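Local coordinates for Blr6230 protein (Bradyrhizobium diazoefficiens USDA 110, PDB 5NGG) that probably hydrolyses beta-lactam antibiotics as a zinc-dependent, subclass B3 metallo-beta-lactamase, at residues D45-V50 / A56-K61; E112-T117 / P148-D153. One frame throughout, in Å; residues are numbered along the deposited sequence.

How the contacts relate
Contact 1 is an antiparallel pairing of neighbouring strands, 47-49 and 58-62. Contact 2 joins helix 110-117 to the loop that leads into strand 154-156. Contact 1 closes before contact 2 opens along the chain. Their centres lie about 19 Å apart, and their nearest atoms about 7 Å apart without touching. Contact 1 lies in the antiparallel part of the seven-stranded mixed sheet. Contact 2 lies beside it, its loop entering the outermost strand opposite 41-44. This sheet belongs to the alpha-beta/beta-alpha sandwich of the metallo-beta-lactamase fold. Contact 1 is nearer the metal site: between side chains, the zinc ligand His106 is about 7 Å from Val57 but about 11 Å from Val150 of contact 2.

Contact 1 (D45-V50 / A56-K61); sequences DNIYYV and AVYVIK
Tyr49 and Tyr58 meet at the tightly packed end of this antiparallel hairpin. The edge of the Tyr49 ring is turned toward the face of Tyr58 in an offset T-shaped pair, with planes at 88° and centroids 5.8 Å apart. Tyr49 has CG anti to its backbone N (chi1 -172°). This carries the ring along to Ala56, where CE2 comes 3.6 Å from Ala56 CB. Ala56, about 6 Å from His242 between side chains, places this end beside the zinc site. Val57 O lies over one face of the Tyr49 ring, offset toward the rim. Val57 O also accepts a nearly straight bond from Val50 N (2.9 Å). Val50 CG2 packs 3.7 Å from Val57 CG1 and 4.0 Å from Val59 CG2. Tyr48 and Val59 form the hydrogen-bonded pair in the middle, each N bonded to the other's O.

The Lys61 end is looser. The extended Lys61 chain runs out into solvent, and its CB lies 4.0 Å from Tyr48 CE1. Polar bonds still tie this end: Lys61 N bonds to Asn46 O. Asn46 ND2 returns a bond of 2.9 Å to Lys61 O, which lies in its amide plane.

Strand 47-49 runs between strands 41-44 and 58-62. Strand 65-69 pairs with the other edge of 58-62. Ile47 and Ile60 face strands 182-190 and 167-173 of the second sheet, respectively, while Tyr58 OH bonds to Gly240 O.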
loop_
_atom_site.group_PDB
_atom_site.type_symbol
_atom_site.label_atom_id
_atom_site.label_comp_id
_atom_site.label_asym_id
_atom_site.label_seq_id
_atom_site.Cartn_x
_atom_site.Cartn_y
_atom_site.Cartn_z
ATOM N N ASP A 45 -8.238 -0.079 -16.761
ATOM C CA ASP A 45 -9.625 -0.526 -16.603
ATOM C C ASP A 45 -10.280 0.301 -15.474
ATOM O O ASP A 45 -10.359 1.531 -15.596
ATOM C CB ASP A 45 -9.664 -2.041 -16.409
ATOM C CG ASP A 45 -11.043 -2.651 -16.601
ATOM O OD1 ASP A 45 -12.018 -1.938 -16.963
ATOM O OD2 ASP A 45 -11.145 -3.888 -16.381
ATOM N N ASN A 46 -10.758 -0.345 -14.407
ATOM C CA ASN A 46 -11.490 0.326 -13.341
ATOM C C ASN A 46 -10.630 0.756 -12.152
ATOM O O ASN A 46 -11.170 1.059 -11.103
ATOM C CB ASN A 46 -12.683 -0.521 -12.892
ATOM C CG ASN A 46 -12.328 -1.883 -12.348
ATOM O OD1 ASN A 46 -11.346 -2.510 -12.767
ATOM N ND2 ASN A 46 -13.185 -2.388 -11.469
ATOM N N ILE A 47 -9.312 0.825 -12.339
ATOM C CA ILE A 47 -8.350 1.266 -11.323
ATOM C C ILE A 47 -7.872 2.677 -11.678
ATOM O O ILE A 47 -7.326 2.892 -12.771
ATOM C CB ILE A 47 -7.144 0.323 -11.191
ATOM C CG1 ILE A 47 -7.571 -1.100 -10.836
ATOM C CG2 ILE A 47 -6.167 0.881 -10.157
ATOM C CD1 ILE A 47 -6.463 -2.115 -10.890
ATOM N N TYR A 48 -8.043 3.593 -10.722
ATOM C CA TYR A 48 -7.725 5.009 -10.910
ATOM C C TYR A 48 -6.725 5.436 -9.825
ATOM O O TYR A 48 -6.901 5.104 -8.646
ATOM C CB TYR A 48 -8.979 5.895 -10.794
ATOM C CG TYR A 48 -10.035 5.594 -11.837
ATOM C CD1 TYR A 48 -10.841 4.463 -11.742
ATOM C CD2 TYR A 48 -10.198 6.419 -12.955
ATOM C CE1 TYR A 48 -11.778 4.159 -12.719
ATOM C CE2 TYR A 48 -11.145 6.127 -13.929
ATOM C CZ TYR A 48 -11.929 5.005 -13.806
ATOM O OH TYR A 48 -12.860 4.699 -14.784
ATOM N N TYR A 49 -5.696 6.183 -10.223
ATOM C CA TYR A 49 -4.705 6.728 -9.283
ATOM C C TYR A 49 -5.197 8.070 -8.770
ATOM O O TYR A 49 -5.514 8.945 -9.573
ATOM C CB TYR A 49 -3.356 6.904 -10.004
ATOM C CG TYR A 49 -2.222 7.276 -9.082
ATOM C CD1 TYR A 49 -1.998 8.603 -8.700
ATOM C CD2 TYR A 49 -1.370 6.314 -8.581
ATOM C CE1 TYR A 49 -0.967 8.958 -7.831
ATOM C CE2 TYR A 49 -0.324 6.667 -7.716
ATOM C CZ TYR A 49 -0.127 7.974 -7.328
ATOM O OH TYR A 49 0.913 8.226 -6.467
ATOM N N VAL A 50 -5.267 8.239 -7.440
ATOM C CA VAL A 50 -5.715 9.479 -6.783
ATOM C C VAL A 50 -4.756 9.911 -5.666
ATOM O O VAL A 50 -5.119 10.713 -4.795
ATOM C CB VAL A 50 -7.171 9.383 -6.257
ATOM C CG1 VAL A 50 -8.150 9.188 -7.403
ATOM C CG2 VAL A 50 -7.318 8.260 -5.244
ATOM N N ALA A 56 0.926 6.428 -3.072
ATOM C CA ALA A 56 -0.075 5.944 -4.038
ATOM C C ALA A 56 -1.370 5.592 -3.320
ATOM O O ALA A 56 -1.365 4.854 -2.329
ATOM C CB ALA A 56 0.480 4.720 -4.750
ATOM N N VAL A 57 -2.474 6.086 -3.870
ATOM C CA VAL A 57 -3.839 5.828 -3.384
ATOM C C VAL A 57 -4.640 5.518 -4.634
ATOM O O VAL A 57 -4.397 6.149 -5.672
ATOM C CB VAL A 57 -4.417 7.064 -2.637
ATOM C CG1 VAL A 57 -5.849 6.778 -2.169
ATOM C CG2 VAL A 57 -3.517 7.439 -1.464
ATOM N N TYR A 58 -5.602 4.600 -4.534
ATOM C CA TYR A 58 -6.372 4.208 -5.706
ATOM C C TYR A 58 -7.857 4.163 -5.383
ATOM O O TYR A 58 -8.271 3.851 -4.277
ATOM C CB TYR A 58 -5.952 2.833 -6.232
ATOM C CG TYR A 58 -4.469 2.646 -6.369
ATOM C CD1 TYR A 58 -3.698 2.269 -5.276
ATOM C CD2 TYR A 58 -3.815 2.833 -7.586
ATOM C CE1 TYR A 58 -2.322 2.108 -5.377
ATOM C CE2 TYR A 58 -2.444 2.646 -7.702
ATOM C CZ TYR A 58 -1.708 2.286 -6.593
ATOM O OH TYR A 58 -0.343 2.113 -6.724
ATOM N N VAL A 59 -8.654 4.487 -6.407
ATOM C CA VAL A 59 -10.102 4.195 -6.457
ATOM C C VAL A 59 -10.322 3.045 -7.429
ATOM O O VAL A 59 -9.769 3.018 -8.543
ATOM C CB VAL A 59 -10.927 5.417 -6.923
ATOM C CG1 VAL A 59 -12.391 5.052 -7.180
ATOM C CG2 VAL A 59 -10.870 6.509 -5.878
ATOM N N ILE A 60 -11.120 2.082 -7.002
ATOM C CA ILE A 60 -11.535 0.989 -7.865
ATOM C C ILE A 60 -13.042 1.161 -8.074
ATOM O O ILE A 60 -13.812 1.151 -7.115
ATOM C CB ILE A 60 -11.197 -0.378 -7.244
ATOM C CG1 ILE A 60 -9.691 -0.519 -6.948
ATOM C CG2 ILE A 60 -11.645 -1.478 -8.186
ATOM C CD1 ILE A 60 -9.359 -1.632 -5.988
ATOM N N LYS A 61 -13.442 1.376 -9.323
ATOM C CA LYS A 61 -14.839 1.625 -9.636
ATOM C C LYS A 61 -15.571 0.309 -9.853
ATOM O O LYS A 61 -15.197 -0.461 -10.732
ATOM C CB LYS A 61 -14.928 2.504 -10.874
ATOM C CG LYS A 61 -16.340 2.938 -11.220
ATOM C CD LYS A 61 -16.371 3.785 -12.482
ATOM C CE LYS A 61 -17.743 4.373 -12.754
ATOM N NZ LYS A 61 -17.743 5.279 -13.940
#

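Contact 2 (E112-T117 / P148-D153); sequences EIKKET and PAVKVD
Lys114 reaches from its helix to Asp153 and Lys151, and its side chain carries nearly the whole contact. CB leaves the helix toward the loop 148-153. With chi1 at -179°, CG points away from the backbone N, and the chain stays extended beyond it. This gives the side chain its full span, in keeping with backbones whose closest CA atoms, those of Lys114 and Val150, are 8.3 Å apart. CD touches Val150 CG2 at 3.9 Å, the two side chains crossing at a slant. CE passes Asp153 OD2 at 3.0 Å, a short and doubtful distance. NZ then makes two bonds. One is a salt bridge of 2.7 Å to Asp153 OD2, met on the syn side but 31° out of the carboxylate plane. The other, also 2.7 Å, runs to the backbone Lys151 O from above its carbonyl plane. A carboxylate oxygen and a carbonyl oxygen thus share the ammonium group, which would probably favour its charged form.

Asp153 OD2 also accepts a bond from Leu121 N, which links the salt bridge to strand 120-124. Val150 packs on Leu121 of that strand. On the helix, Glu112 and Glu116 form salt bridges to Lys81 of helix 77-86. All three are known zinc ligands, though no zinc is bound to them here. Helix 110-117 is therefore tied to helix 77-86 and to the loop between helix 128-133 and strand 154-156.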
loop_
_atom_site.group_PDB
_atom_site.type_symbol
_atom_site.label_atom_id
_atom_site.label_comp_id
_atom_site.label_asym_id
_atom_site.label_seq_id
_atom_site.Cartn_x
_atom_site.Cartn_y
_atom_site.Cartn_z
ATOM N N GLU A 112 -11.299 9.472 9.124
ATOM C CA GLU A 112 -12.087 10.553 8.549
ATOM C C GLU A 112 -13.008 10.051 7.449
ATOM O O GLU A 112 -14.215 10.358 7.427
ATOM C CB GLU A 112 -11.176 11.640 8.009
ATOM C CG GLU A 112 -11.909 12.771 7.321
ATOM C CD GLU A 112 -11.050 13.965 7.023
ATOM O OE1 GLU A 112 -10.039 14.191 7.725
ATOM O OE2 GLU A 112 -11.415 14.732 6.110
ATOM N N ILE A 113 -12.444 9.302 6.511
ATOM C CA ILE A 113 -13.248 8.842 5.387
ATOM C C ILE A 113 -14.302 7.829 5.854
ATOM O O ILE A 113 -15.434 7.859 5.372
ATOM C CB ILE A 113 -12.373 8.358 4.207
ATOM C CG1 ILE A 113 -11.692 9.584 3.573
ATOM C CG2 ILE A 113 -13.208 7.628 3.155
ATOM C CD1 ILE A 113 -10.559 9.285 2.618
ATOM N N LYS A 114 -13.951 6.927 6.776
ATOM C CA LYS A 114 -14.919 5.972 7.283
ATOM C C LYS A 114 -16.116 6.677 7.937
ATOM O O LYS A 114 -17.269 6.293 7.724
ATOM C CB LYS A 114 -14.235 5.019 8.256
ATOM C CG LYS A 114 -15.156 3.971 8.828
ATOM C CD LYS A 114 -14.375 2.859 9.486
ATOM C CE LYS A 114 -15.334 1.800 9.966
ATOM N NZ LYS A 114 -14.698 0.890 10.947
ATOM N N LYS A 115 -15.832 7.695 8.741
ATOM C CA LYS A 115 -16.914 8.428 9.396
ATOM C C LYS A 115 -17.796 9.174 8.391
ATOM O O LYS A 115 -19.029 9.164 8.508
ATOM C CB LYS A 115 -16.358 9.394 10.434
ATOM C CG LYS A 115 -17.452 10.029 11.273
ATOM C CD LYS A 115 -16.919 10.625 12.561
ATOM C CE LYS A 115 -18.027 11.354 13.299
ATOM N N GLU A 116 -17.157 9.804 7.403
ATOM C CA GLU A 116 -17.878 10.622 6.413
ATOM C C GLU A 116 -18.792 9.768 5.543
ATOM O O GLU A 116 -19.877 10.208 5.161
ATOM C CB GLU A 116 -16.886 11.394 5.530
ATOM C CG GLU A 116 -17.488 12.254 4.428
ATOM C CD GLU A 116 -16.444 13.048 3.668
ATOM O OE1 GLU A 116 -15.376 13.364 4.242
ATOM O OE2 GLU A 116 -16.699 13.366 2.488
ATOM N N THR A 117 -18.341 8.557 5.215
ATOM C CA THR A 117 -19.003 7.727 4.207
ATOM C C THR A 117 -19.815 6.552 4.736
ATOM O O THR A 117 -20.672 6.041 4.021
ATOM C CB THR A 117 -17.979 7.126 3.222
ATOM O OG1 THR A 117 -17.095 6.227 3.910
ATOM C CG2 THR A 117 -17.202 8.217 2.508
ATOM N N PRO A 148 -4.901 8.762 13.335
ATOM C CA PRO A 148 -6.214 8.609 14.004
ATOM C C PRO A 148 -6.696 7.162 13.975
ATOM O O PRO A 148 -6.795 6.555 12.922
ATOM C CB PRO A 148 -7.127 9.546 13.207
ATOM C CG PRO A 148 -6.202 10.550 12.595
ATOM C CD PRO A 148 -4.974 9.751 12.243
ATOM N N ALA A 149 -6.958 6.616 15.157
ATOM C CA ALA A 149 -7.306 5.202 15.303
ATOM C C ALA A 149 -8.619 4.905 14.588
ATOM O O ALA A 149 -9.546 5.722 14.563
ATOM C CB ALA A 149 -7.380 4.817 16.778
ATOM N N VAL A 150 -8.694 3.707 14.020
ATOM C CA VAL A 150 -9.852 3.311 13.228
ATOM C C VAL A 150 -10.167 1.842 13.474
ATOM O O VAL A 150 -9.241 1.005 13.555
ATOM C CB VAL A 150 -9.566 3.618 11.717
ATOM C CG1 VAL A 150 -8.348 2.861 11.185
ATOM C CG2 VAL A 150 -10.795 3.428 10.858
ATOM N N LYS A 151 -11.461 1.526 13.553
ATOM C CA LYS A 151 -11.898 0.151 13.761
ATOM C C LYS A 151 -11.885 -0.643 12.459
ATOM O O LYS A 151 -12.261 -0.137 11.393
ATOM C CB LYS A 151 -13.283 0.127 14.395
ATOM C CG LYS A 151 -13.257 0.742 15.782
ATOM C CD LYS A 151 -14.563 0.576 16.526
ATOM C CE LYS A 151 -14.357 0.813 18.012
ATOM N NZ LYS A 151 -13.752 -0.364 18.698
ATOM N N VAL A 152 -11.450 -1.895 12.564
ATOM C CA VAL A 152 -11.408 -2.792 11.431
ATOM C C VAL A 152 -12.718 -3.582 11.425
ATOM O O VAL A 152 -13.068 -4.249 12.410
ATOM C CB VAL A 152 -10.191 -3.733 11.520
ATOM C CG1 VAL A 152 -10.230 -4.793 10.425
ATOM C CG2 VAL A 152 -8.897 -2.934 11.454
ATOM N N ASP A 153 -13.432 -3.529 10.311
ATOM C CA ASP A 153 -14.704 -4.245 10.166
ATOM C C ASP A 153 -14.533 -5.697 9.731
ATOM O O ASP A 153 -15.362 -6.545 10.078
ATOM C CB ASP A 153 -15.620 -3.492 9.229
ATOM C CG ASP A 153 -15.929 -2.116 9.739
ATOM O OD1 ASP A 153 -16.733 -2.018 10.678
ATOM O OD2 ASP A 153 -15.351 -1.131 9.228
#